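Local structure of PKS_KS domain-containing protein (Photorhabdus luminescens subsp. laumondii, 6SMO) at residues F123-A128 / Y178-S183; V292-H297 / G305-R310; S330-S335 / A373-E378. The protein probably acts as a ketosynthase of the beta-ketoacyl-ACP synthase family and binds a pentaoxododecanal chain in its pocket. One frame throughout, in Å; residues are numbered along the deposited sequence.

In the fold
The three contacts follow one another along the chain, all within the ketosynthase fold. Contact 1, in the N-terminal half, lies near one margin of the main mixed sheet, where strand 123-128 neighbours strand 184-185. Contact 2 belongs to the C-terminal half and reaches the same sheet through strand 284-293; its centre is about 31 Å from that of contact 1. Contact 3 lies much nearer the centre of the folded chain, about 5 Å from it against 19 Å for the others; its centre is about 24 Å from that of contact 1 and 18 Å from that of contact 2. It joins the end of strand 326-330 to helix 372-388 beside the bound ligand, whereas contacts 1 and 2 also adjoin a partner subunit.

Contact 1: F123-A128 / Y178-S183; sequences FGVAIA and YGASMS
The ring of F123 turns its edge toward the chain leaving helix 169-178: the backbone O of Y178 and that of G179 both lie near its plane, the first 3.7 Å from F123 CE2. A180 meets the ring obliquely, its CB 3.6 Å from F123 CD2. The CB of Y178 adds an apolar touch at CE2, while its hydroxyl points elsewhere, to E105. In F123, CG stands anti to the backbone N (chi1 170°), beside the carbonyl carbon, and the ring lies against the loop; I118, I212 and L214 also touch its side chain. A180 CB is shared, since V125 CG2 meets it at 3.7 Å.

Beyond the ring the contact passes to the backbone. M182 N donates to F123 O over 3.1 Å, and M182 CB rests against that same oxygen. A weak bond follows from V125 N to S183 O (3.3 Å). Between the two, G124 CA lies 3.5 Å from S183 O.

S183 OG is held by D249 and Y168 of the Ketoacyl_synth_N partner chain, which places this margin at a subunit interface. The arrangement is that of a beta-alpha-beta crossover in the thiolase fold: the loop leads out of helix 169-178, crosses the start of strand 123-128 and enters the parallel strand 184-185.

Contact 2: V292-H297 / G305-R310; sequences VNNAYH and GMAMAR
In R310, CG lies anti to the backbone N (chi1 -155°), and the bend at chi3 (98°) turns NE off the line of the chain. One face of the guanidinium lies against V292, whose CG1 sits 3.4 Å from R310 NH1 and 3.8 Å from R310 CZ. The two side chains cross obliquely. The other methyl, V292 CG2, reaches the helix backbone, 3.5 Å from A307 O.

A307 projects its CB toward N294, just past the strand end, where N294 OD1 comes to 3.3 Å of it. That amide oxygen has its own polar partners: H432 NE2 bonds to it, and a water donates to it over 3.1 Å. The water in turn accepts a weak bond from M308 N, in the first turn of the helix, so the loop and the helix start are linked through solvent without any direct hydrogen bond between them.

The contact thus joins the two ends of the loop between strand 284-293 and helix 306-319. Strand 431-438 lies beside it through H432, which touches V292, A307 and M308. M306 and A309 meet F349 of helix 337-350, while N293 bonds to S152 and F148 of the Ketoacyl_synth_N partner chain.

Contact 3: S330-S335 / A373-E378; sequences SAHGSS and AANAIE
N375 is the first residue of helix 372-388 to meet the loop of H332: its OD1 stands 4.3 Å from H332 ND1, at the edge of the imidazole and near the ring plane. At that separation the meeting is made by a water, which donates to N375 OD1 over 2.7 Å and accepts a long, weak bond of 3.3 Å from H332 ND1. The asparagine amide is held at both ends, because S425 OG also bonds to OD1 and ND2 donates to the backbone O of C191, a residue of the ligand pocket.

One turn on, E378 carries most of the remaining contact. The helix places it by the regular bond from its N to A374 O. CG lies anti to the carbonyl carbon (chi1 -74°), and the chain beyond CG runs extended toward the loop. E378 CB lies 4.3 Å from S330 OG. The carboxylate ends near backbone oxygens: OE1 is 3.5 Å from A331 O, a pair of acceptors with no bond between them. The same water donates to E378 OE1 over 2.9 Å, and thus joins the histidine, the asparagine and the glutamate. K364 makes a salt bridge to E378 OE2 and a hydrogen bond to H332 O, which probably offsets the gathered oxygens.

The H332 ring also meets that of H369, their planes about 80° apart, and its side chain lies about 6 Å from the bound pentaoxododecanal. H332 and H369, with C191 lining the same pocket, are consistent with the Cys-His-His triad of ketosynthases. In chemical terms the interface is buried and polar: the water bridges side chains that do not bond directly, the lysine ties the glutamate to the loop, and E343 holds the backbone N of H332 and G333.

Contact 1: F123-A128 / Y178-S183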
ATOM      1  N   PHE B 123      17.286  15.636  -0.683  1.00 41.15           N
ATOM      2  CA  PHE B 123      16.191  15.516  -1.684  1.00 40.25           C
ATOM      3  C   PHE B 123      15.816  14.040  -1.861  1.00 39.04           C
ATOM      4  O   PHE B 123      16.683  13.251  -2.287  1.00 39.69           O
ATOM      5  CB  PHE B 123      16.609  16.152  -3.013  1.00 40.45           C
ATOM      6  CG  PHE B 123      15.672  15.882  -4.165  1.00 40.92           C
ATOM      7  CD1 PHE B 123      14.306  16.090  -4.035  1.00 41.00           C
ATOM      8  CD2 PHE B 123      16.156  15.431  -5.384  1.00 41.37           C
ATOM      9  CE1 PHE B 123      13.446  15.841  -5.093  1.00 41.20           C
ATOM     10  CE2 PHE B 123      15.294  15.187  -6.443  1.00 41.59           C
ATOM     11  CZ  PHE B 123      13.941  15.390  -6.296  1.00 41.60           C
ATOM     12  N   GLY B 124      14.562  13.690  -1.546  1.00 37.18           N
ATOM     13  CA  GLY B 124      14.041  12.307  -1.575  1.00 36.27           C
ATOM     14  C   GLY B 124      12.750  12.192  -2.368  1.00 35.09           C
ATOM     15  O   GLY B 124      12.077  13.224  -2.559  1.00 34.71           O
ATOM     16  N   VAL B 125      12.411  10.974  -2.803  1.00 34.30           N
ATOM     17  CA  VAL B 125      11.209  10.660  -3.633  1.00 33.71           C
ATOM     18  C   VAL B 125      10.245   9.804  -2.803  1.00 33.32           C
ATOM     19  O   VAL B 125      10.720   9.037  -1.945  1.00 33.55           O
ATOM     20  CB  VAL B 125      11.604   9.953  -4.945  1.00 33.72           C
ATOM     21  CG1 VAL B 125      10.393   9.593  -5.793  1.00 33.76           C
ATOM     22  CG2 VAL B 125      12.586  10.783  -5.757  1.00 33.88           C
ATOM     23  N   ALA B 126       8.939   9.944  -3.054  1.00 32.87           N
ATOM     24  CA  ALA B 126       7.855   9.140  -2.442  1.00 32.75           C
ATOM     25  C   ALA B 126       6.666   9.065  -3.409  1.00 32.56           C
ATOM     26  O   ALA B 126       5.706   9.840  -3.236  1.00 31.96           O
ATOM     27  CB  ALA B 126       7.460   9.735  -1.111  1.00 32.70           C
ATOM     28  N   ILE B 127       6.746   8.170  -4.400  1.00 32.84           N
ATOM     29  CA  ILE B 127       5.677   7.922  -5.415  1.00 32.74           C
ATOM     30  C   ILE B 127       4.968   6.614  -5.055  1.00 32.84           C
ATOM     31  O   ILE B 127       5.617   5.551  -5.120  1.00 32.37           O
ATOM     32  CB  ILE B 127       6.255   7.899  -6.845  1.00 32.80           C
ATOM     33  CG1 ILE B 127       6.902   9.240  -7.207  1.00 32.99           C
ATOM     34  CG2 ILE B 127       5.187   7.500  -7.854  1.00 32.73           C
ATOM     35  CD1 ILE B 127       7.747   9.207  -8.458  1.00 33.19           C
ATOM     36  N   ALA B 128       3.684   6.704  -4.697  1.00 33.03           N
ATOM     37  CA  ALA B 128       2.839   5.578  -4.232  1.00 33.36           C
ATOM     38  C   ALA B 128       2.070   4.971  -5.410  1.00 33.53           C
ATOM     39  O   ALA B 128       1.980   5.621  -6.472  1.00 33.30           O
ATOM     40  CB  ALA B 128       1.897   6.062  -3.159  1.00 33.51           C
ATOM     41  N   TYR B 178      16.639  12.979 -11.429  1.00 40.08           N
ATOM     42  CA  TYR B 178      16.861  14.295 -10.768  1.00 40.25           C
ATOM     43  C   TYR B 178      17.866  14.174  -9.612  1.00 39.79           C
ATOM     44  O   TYR B 178      18.089  15.188  -8.922  1.00 39.90           O
ATOM     45  CB  TYR B 178      15.525  14.877 -10.297  1.00 40.23           C
ATOM     46  CG  TYR B 178      14.463  14.909 -11.368  1.00 40.75           C
ATOM     47  CD1 TYR B 178      14.586  15.740 -12.471  1.00 41.09           C
ATOM     48  CD2 TYR B 178      13.343  14.097 -11.291  1.00 40.65           C
ATOM     49  CE1 TYR B 178      13.621  15.769 -13.466  1.00 41.33           C
ATOM     50  CE2 TYR B 178      12.369  14.114 -12.276  1.00 40.89           C
ATOM     51  CZ  TYR B 178      12.509  14.953 -13.368  1.00 41.25           C
ATOM     52  OH  TYR B 178      11.551  14.968 -14.339  1.00 41.76           O
ATOM     53  N   GLY B 179      18.455  12.989  -9.415  1.00 39.77           N
ATOM     54  CA  GLY B 179      19.560  12.753  -8.462  1.00 39.77           C
ATOM     55  C   GLY B 179      19.120  12.891  -7.013  1.00 39.42           C
ATOM     56  O   GLY B 179      19.777  13.646  -6.270  1.00 40.06           O
ATOM     57  N   ALA B 180      18.056  12.182  -6.623  1.00 39.19           N
ATOM     58  CA  ALA B 180      17.537  12.113  -5.236  1.00 38.92           C
ATOM     59  C   ALA B 180      18.315  11.047  -4.455  1.00 39.04           C
ATOM     60  O   ALA B 180      18.224   9.862  -4.834  1.00 38.99           O
ATOM     61  CB  ALA B 180      16.060  11.811  -5.254  1.00 38.68           C
ATOM     62  N   SER B 181      19.052  11.455  -3.415  1.00 39.49           N
ATOM     63  CA  SER B 181      19.913  10.576  -2.577  1.00 39.98           C
ATOM     64  C   SER B 181      19.273  10.313  -1.207  1.00 39.83           C
ATOM     65  O   SER B 181      19.702   9.351  -0.546  1.00 40.53           O
ATOM     66  CB  SER B 181      21.296  11.153  -2.428  1.00 40.64           C
ATOM     67  OG  SER B 181      21.854  11.462  -3.696  1.00 41.23           O
ATOM     68  N   MET B 182      18.300  11.134  -0.791  1.00 39.86           N
ATOM     69  CA  MET B 182      17.507  10.939   0.454  1.00 40.05           C
ATOM     70  C   MET B 182      16.492   9.810   0.226  1.00 39.14           C
ATOM     71  O   MET B 182      16.259   9.458  -0.948  1.00 39.04           O
ATOM     72  CB  MET B 182      16.783  12.236   0.841  1.00 40.96           C
ATOM     73  CG  MET B 182      15.967  12.169   2.125  1.00 41.50           C
ATOM     74  SD  MET B 182      16.913  11.597   3.557  1.00 42.85           S
ATOM     75  CE  MET B 182      15.589  11.010   4.612  1.00 42.52           C
ATOM     76  N   SER B 183      15.941   9.254   1.311  1.00 38.30           N
ATOM     77  CA  SER B 183      14.928   8.161   1.337  1.00 37.94           C
ATOM     78  C   SER B 183      14.069   8.157   0.068  1.00 36.80           C
ATOM     79  O   SER B 183      13.382   9.168  -0.187  1.00 36.62           O
ATOM     80  CB  SER B 183      14.055   8.274   2.561  1.00 38.45           C
ATOM     81  OG  SER B 183      12.957   7.375   2.487  1.00 38.84           O
TER

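Contact 2: V292-H297 / G305-R310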
ATOM      1  N   VAL B 292      -5.609   6.086  10.131  1.00 33.32           N
ATOM      2  CA  VAL B 292      -6.190   5.088  11.078  1.00 34.35           C
ATOM      3  C   VAL B 292      -6.653   3.861  10.286  1.00 34.91           C
ATOM      4  O   VAL B 292      -6.569   3.891   9.040  1.00 34.73           O
ATOM      5  CB  VAL B 292      -7.354   5.693  11.888  1.00 34.66           C
ATOM      6  CG1 VAL B 292      -6.907   6.879  12.727  1.00 34.79           C
ATOM      7  CG2 VAL B 292      -8.526   6.081  10.998  1.00 34.66           C
ATOM      8  N   ASN B 293      -7.123   2.832  10.998  1.00 36.20           N
ATOM      9  CA  ASN B 293      -7.779   1.626  10.426  1.00 37.27           C
ATOM     10  C   ASN B 293      -9.230   1.581  10.917  1.00 38.52           C
ATOM     11  O   ASN B 293      -9.496   2.080  12.030  1.00 38.81           O
ATOM     12  CB  ASN B 293      -7.033   0.338  10.787  1.00 37.46           C
ATOM     13  CG  ASN B 293      -5.583   0.343  10.355  1.00 37.70           C
ATOM     14  OD1 ASN B 293      -5.262   0.763   9.244  1.00 38.09           O
ATOM     15  ND2 ASN B 293      -4.700  -0.130  11.219  1.00 37.70           N
ATOM     16  N   ASN B 294     -10.126   1.005  10.110  1.00 40.04           N
ATOM     17  CA  ASN B 294     -11.561   0.798  10.446  1.00 41.26           C
ATOM     18  C   ASN B 294     -11.685  -0.309  11.497  1.00 41.49           C
ATOM     19  O   ASN B 294     -12.443  -0.113  12.468  1.00 41.80           O
ATOM     20  CB  ASN B 294     -12.396   0.425   9.217  1.00 41.98           C
ATOM     21  CG  ASN B 294     -12.878   1.625   8.432  1.00 42.61           C
ATOM     22  OD1 ASN B 294     -13.421   2.567   9.006  1.00 44.14           O
ATOM     23  ND2 ASN B 294     -12.706   1.590   7.121  1.00 42.95           N
ATOM     24  N   ALA B 295     -10.970  -1.422  11.291  1.00 41.69           N
ATOM     25  CA  ALA B 295     -11.109  -2.692  12.042  1.00 41.80           C
ATOM     26  C   ALA B 295     -12.555  -3.193  11.909  1.00 42.28           C
ATOM     27  O   ALA B 295     -13.119  -3.663  12.919  1.00 42.89           O
ATOM     28  CB  ALA B 295     -10.705  -2.495  13.484  1.00 41.99           C
ATOM     29  N   TYR B 296     -13.118  -3.095  10.698  1.00 42.18           N
ATOM     30  CA  TYR B 296     -14.542  -3.382  10.379  1.00 41.80           C
ATOM     31  C   TYR B 296     -14.617  -4.418   9.250  1.00 41.24           C
ATOM     32  O   TYR B 296     -15.094  -5.542   9.503  1.00 41.14           O
ATOM     33  CB  TYR B 296     -15.268  -2.082  10.019  1.00 41.77           C
ATOM     34  CG  TYR B 296     -16.716  -2.246   9.630  1.00 41.76           C
ATOM     35  CD1 TYR B 296     -17.697  -2.448  10.588  1.00 42.20           C
ATOM     36  CD2 TYR B 296     -17.109  -2.190   8.302  1.00 41.09           C
ATOM     37  CE1 TYR B 296     -19.030  -2.597  10.237  1.00 42.58           C
ATOM     38  CE2 TYR B 296     -18.437  -2.336   7.934  1.00 41.27           C
ATOM     39  CZ  TYR B 296     -19.400  -2.540   8.905  1.00 42.23           C
ATOM     40  OH  TYR B 296     -20.710  -2.685   8.547  1.00 42.77           O
ATOM     41  N   HIS B 297     -14.164  -4.045   8.048  1.00 40.65           N
ATOM     42  CA  HIS B 297     -14.174  -4.899   6.828  1.00 40.84           C
ATOM     43  C   HIS B 297     -13.071  -4.439   5.867  1.00 40.19           C
ATOM     44  O   HIS B 297     -12.587  -3.300   6.024  1.00 39.61           O
ATOM     45  CB  HIS B 297     -15.558  -4.872   6.164  1.00 40.97           C
ATOM     46  CG  HIS B 297     -15.917  -6.139   5.461  1.00 41.81           C
ATOM     47  ND1 HIS B 297     -16.481  -7.211   6.125  1.00 42.66           N
ATOM     48  CD2 HIS B 297     -15.803  -6.511   4.168  1.00 41.78           C
ATOM     49  CE1 HIS B 297     -16.695  -8.190   5.271  1.00 42.92           C
ATOM     50  NE2 HIS B 297     -16.287  -7.786   4.062  1.00 42.38           N
ATOM     51  N   GLY B 305     -19.373   6.162  10.380  1.00 46.45           N
ATOM     52  CA  GLY B 305     -18.117   6.816   9.964  1.00 46.34           C
ATOM     53  C   GLY B 305     -17.358   7.405  11.142  1.00 46.58           C
ATOM     54  O   GLY B 305     -16.911   8.565  11.033  1.00 46.77           O
ATOM     55  N   MET B 306     -17.208   6.633  12.224  1.00 46.70           N
ATOM     56  CA  MET B 306     -16.523   7.053  13.479  1.00 46.95           C
ATOM     57  C   MET B 306     -15.004   7.064  13.264  1.00 44.59           C
ATOM     58  O   MET B 306     -14.348   7.987  13.784  1.00 44.38           O
ATOM     59  CB  MET B 306     -16.865   6.110  14.638  1.00 48.67           C
ATOM     60  CG  MET B 306     -18.316   6.186  15.078  1.00 51.34           C
ATOM     61  SD  MET B 306     -18.709   7.724  15.951  1.00 54.23           S
ATOM     62  CE  MET B 306     -20.389   7.382  16.473  1.00 54.99           C
ATOM     63  N   ALA B 307     -14.473   6.072  12.539  1.00 42.35           N
ATOM     64  CA  ALA B 307     -13.029   5.905  12.252  1.00 40.93           C
ATOM     65  C   ALA B 307     -12.512   7.112  11.458  1.00 39.42           C
ATOM     66  O   ALA B 307     -11.501   7.706  11.881  1.00 39.11           O
ATOM     67  CB  ALA B 307     -12.791   4.614  11.506  1.00 40.92           C
ATOM     68  N   MET B 308     -13.191   7.456  10.358  1.00 38.15           N
ATOM     69  CA  MET B 308     -12.850   8.608   9.478  1.00 37.19           C
ATOM     70  C   MET B 308     -12.917   9.908  10.289  1.00 37.26           C
ATOM     71  O   MET B 308     -12.038  10.767  10.089  1.00 37.13           O
ATOM     72  CB  MET B 308     -13.805   8.690   8.281  1.00 36.77           C
ATOM     73  CG  MET B 308     -13.607   9.923   7.409  1.00 36.18           C
ATOM     74  SD  MET B 308     -11.913  10.106   6.792  1.00 35.61           S
ATOM     75  CE  MET B 308     -12.065   9.358   5.170  1.00 35.76           C
ATOM     76  N   ALA B 309     -13.917  10.041  11.168  1.00 37.79           N
ATOM     77  CA  ALA B 309     -14.129  11.210  12.054  1.00 38.05           C
ATOM     78  C   ALA B 309     -12.940  11.365  13.011  1.00 38.09           C
ATOM     79  O   ALA B 309     -12.525  12.516  13.249  1.00 38.37           O
ATOM     80  CB  ALA B 309     -15.428  11.068  12.808  1.00 38.31           C
ATOM     81  N   ARG B 310     -12.418  10.250  13.535  1.00 38.24           N
ATOM     82  CA  ARG B 310     -11.253  10.230  14.463  1.00 38.77           C
ATOM     83  C   ARG B 310      -9.988  10.635  13.695  1.00 38.56           C
ATOM     84  O   ARG B 310      -9.146  11.337  14.285  1.00 38.87           O
ATOM     85  CB  ARG B 310     -11.085   8.853  15.117  1.00 39.20           C
ATOM     86  CG  ARG B 310     -10.372   8.899  16.461  1.00 40.08           C
ATOM     87  CD  ARG B 310     -10.227   7.546  17.135  1.00 40.81           C
ATOM     88  NE  ARG B 310      -8.917   6.943  16.909  1.00 41.04           N
ATOM     89  CZ  ARG B 310      -8.623   6.052  15.962  1.00 41.28           C
ATOM     90  NH1 ARG B 310      -7.390   5.581  15.867  1.00 41.36           N
ATOM     91  NH2 ARG B 310      -9.547   5.627  15.115  1.00 41.81           N
TER
HETATM   92  O   HOH W   1     -15.172   5.147   8.914  1.00 23.41           O

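Contact 3: S330-S335 / A373-E378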
ATOM      1  N   SER B 330     -12.140  18.594   0.443  1.00 34.00           N
ATOM      2  CA  SER B 330     -11.954  17.790  -0.795  1.00 34.13           C
ATOM      3  C   SER B 330     -12.164  16.309  -0.461  1.00 34.44           C
ATOM      4  O   SER B 330     -11.164  15.609  -0.213  1.00 35.49           O
ATOM      5  CB  SER B 330     -10.597  18.030  -1.409  1.00 33.76           C
ATOM      6  OG  SER B 330     -10.393  17.187  -2.534  1.00 33.63           O
ATOM      7  N   ALA B 331     -13.419  15.852  -0.444  1.00 34.24           N
ATOM      8  CA  ALA B 331     -13.810  14.490  -0.010  1.00 34.26           C
ATOM      9  C   ALA B 331     -13.342  13.456  -1.040  1.00 34.57           C
ATOM     10  O   ALA B 331     -13.129  13.830  -2.211  1.00 34.60           O
ATOM     11  CB  ALA B 331     -15.301  14.411   0.204  1.00 34.29           C
ATOM     12  N   HIS B 332     -13.253  12.202  -0.590  1.00 34.71           N
ATOM     13  CA  HIS B 332     -12.844  11.044  -1.421  1.00 35.24           C
ATOM     14  C   HIS B 332     -13.871  10.850  -2.535  1.00 35.36           C
ATOM     15  O   HIS B 332     -13.446  10.750  -3.685  1.00 36.57           O
ATOM     16  CB  HIS B 332     -12.730   9.824  -0.504  1.00 35.07           C
ATOM     17  CG  HIS B 332     -12.304   8.570  -1.175  1.00 35.13           C
ATOM     18  ND1 HIS B 332     -10.998   8.298  -1.442  1.00 35.27           N
ATOM     19  CD2 HIS B 332     -13.007   7.511  -1.607  1.00 35.20           C
ATOM     20  CE1 HIS B 332     -10.911   7.130  -2.028  1.00 35.42           C
ATOM     21  NE2 HIS B 332     -12.125   6.630  -2.140  1.00 35.39           N
ATOM     22  N   GLY B 333     -15.163  10.843  -2.185  1.00 35.60           N
ATOM     23  CA  GLY B 333     -16.291  10.803  -3.140  1.00 35.61           C
ATOM     24  C   GLY B 333     -16.200   9.774  -4.254  1.00 35.72           C
ATOM     25  O   GLY B 333     -16.239  10.205  -5.404  1.00 35.85           O
ATOM     26  N   SER B 334     -16.057   8.485  -3.952  1.00 35.81           N
ATOM     27  CA  SER B 334     -15.951   7.437  -5.007  1.00 36.12           C
ATOM     28  C   SER B 334     -17.248   7.233  -5.812  1.00 36.89           C
ATOM     29  O   SER B 334     -17.172   6.679  -6.915  1.00 37.56           O
ATOM     30  CB  SER B 334     -15.409   6.147  -4.466  1.00 35.83           C
ATOM     31  OG  SER B 334     -16.159   5.709  -3.355  1.00 35.77           O
ATOM     32  N   SER B 335     -18.397   7.592  -5.243  1.00 37.33           N
ATOM     33  CA  SER B 335     -19.741   7.426  -5.861  1.00 37.81           C
ATOM     34  C   SER B 335     -20.229   5.980  -5.686  1.00 37.64           C
ATOM     35  O   SER B 335     -20.989   5.504  -6.550  1.00 37.72           O
ATOM     36  CB  SER B 335     -19.747   7.847  -7.314  1.00 38.23           C
ATOM     37  OG  SER B 335     -21.069   7.860  -7.833  1.00 39.14           O
ATOM     38  N   ALA B 373      -3.704   6.974  -7.274  1.00 30.56           N
ATOM     39  CA  ALA B 373      -3.469   8.183  -8.093  1.00 30.68           C
ATOM     40  C   ALA B 373      -4.531   9.264  -7.841  1.00 30.71           C
ATOM     41  O   ALA B 373      -4.181  10.436  -7.942  1.00 30.92           O
ATOM     42  CB  ALA B 373      -3.347   7.816  -9.547  1.00 30.76           C
ATOM     43  N   ALA B 374      -5.775   8.878  -7.546  1.00 30.66           N
ATOM     44  CA  ALA B 374      -6.893   9.815  -7.298  1.00 30.58           C
ATOM     45  C   ALA B 374      -6.569  10.744  -6.128  1.00 30.36           C
ATOM     46  O   ALA B 374      -6.920  11.909  -6.220  1.00 30.57           O
ATOM     47  CB  ALA B 374      -8.151   9.039  -7.017  1.00 30.69           C
ATOM     48  N   ASN B 375      -5.928  10.243  -5.074  1.00 30.07           N
ATOM     49  CA  ASN B 375      -5.568  11.097  -3.914  1.00 29.81           C
ATOM     50  C   ASN B 375      -4.637  12.227  -4.352  1.00 29.60           C
ATOM     51  O   ASN B 375      -4.886  13.357  -3.962  1.00 29.23           O
ATOM     52  CB  ASN B 375      -4.838  10.307  -2.833  1.00 30.15           C
ATOM     53  CG  ASN B 375      -5.634   9.128  -2.337  1.00 30.53           C
ATOM     54  OD1 ASN B 375      -6.856   9.172  -2.321  1.00 30.98           O
ATOM     55  ND2 ASN B 375      -4.949   8.082  -1.923  1.00 30.72           N
ATOM     56  N   ALA B 376      -3.618  11.896  -5.142  1.00 29.45           N
ATOM     57  CA  ALA B 376      -2.569  12.817  -5.641  1.00 29.65           C
ATOM     58  C   ALA B 376      -3.178  13.833  -6.615  1.00 29.67           C
ATOM     59  O   ALA B 376      -2.882  15.034  -6.467  1.00 29.67           O
ATOM     60  CB  ALA B 376      -1.458  12.031  -6.290  1.00 29.76           C
ATOM     61  N   ILE B 377      -3.995  13.368  -7.568  1.00 29.86           N
ATOM     62  CA  ILE B 377      -4.650  14.219  -8.609  1.00 30.14           C
ATOM     63  C   ILE B 377      -5.575  15.227  -7.909  1.00 30.47           C
ATOM     64  O   ILE B 377      -5.562  16.409  -8.305  1.00 30.73           O
ATOM     65  CB  ILE B 377      -5.400  13.361  -9.652  1.00 29.81           C
ATOM     66  CG1 ILE B 377      -4.445  12.465 -10.447  1.00 29.62           C
ATOM     67  CG2 ILE B 377      -6.231  14.236 -10.580  1.00 29.80           C
ATOM     68  CD1 ILE B 377      -5.115  11.281 -11.106  1.00 29.62           C
ATOM     69  N   GLU B 378      -6.343  14.771  -6.913  1.00 30.90           N
ATOM     70  CA  GLU B 378      -7.248  15.621  -6.090  1.00 31.21           C
ATOM     71  C   GLU B 378      -6.417  16.569  -5.215  1.00 30.96           C
ATOM     72  O   GLU B 378      -6.888  17.694  -4.966  1.00 31.31           O
ATOM     73  CB  GLU B 378      -8.167  14.757  -5.224  1.00 31.98           C
ATOM     74  CG  GLU B 378      -9.281  14.082  -6.000  1.00 32.88           C
ATOM     75  CD  GLU B 378      -9.971  12.947  -5.261  1.00 33.79           C
ATOM     76  OE1 GLU B 378     -10.205  13.088  -4.043  1.00 35.11           O
ATOM     77  OE2 GLU B 378     -10.269  11.919  -5.906  1.00 34.21           O
TER
HETATM   78  O   HOH W   2      -9.134  10.562  -2.964  1.00 24.04           O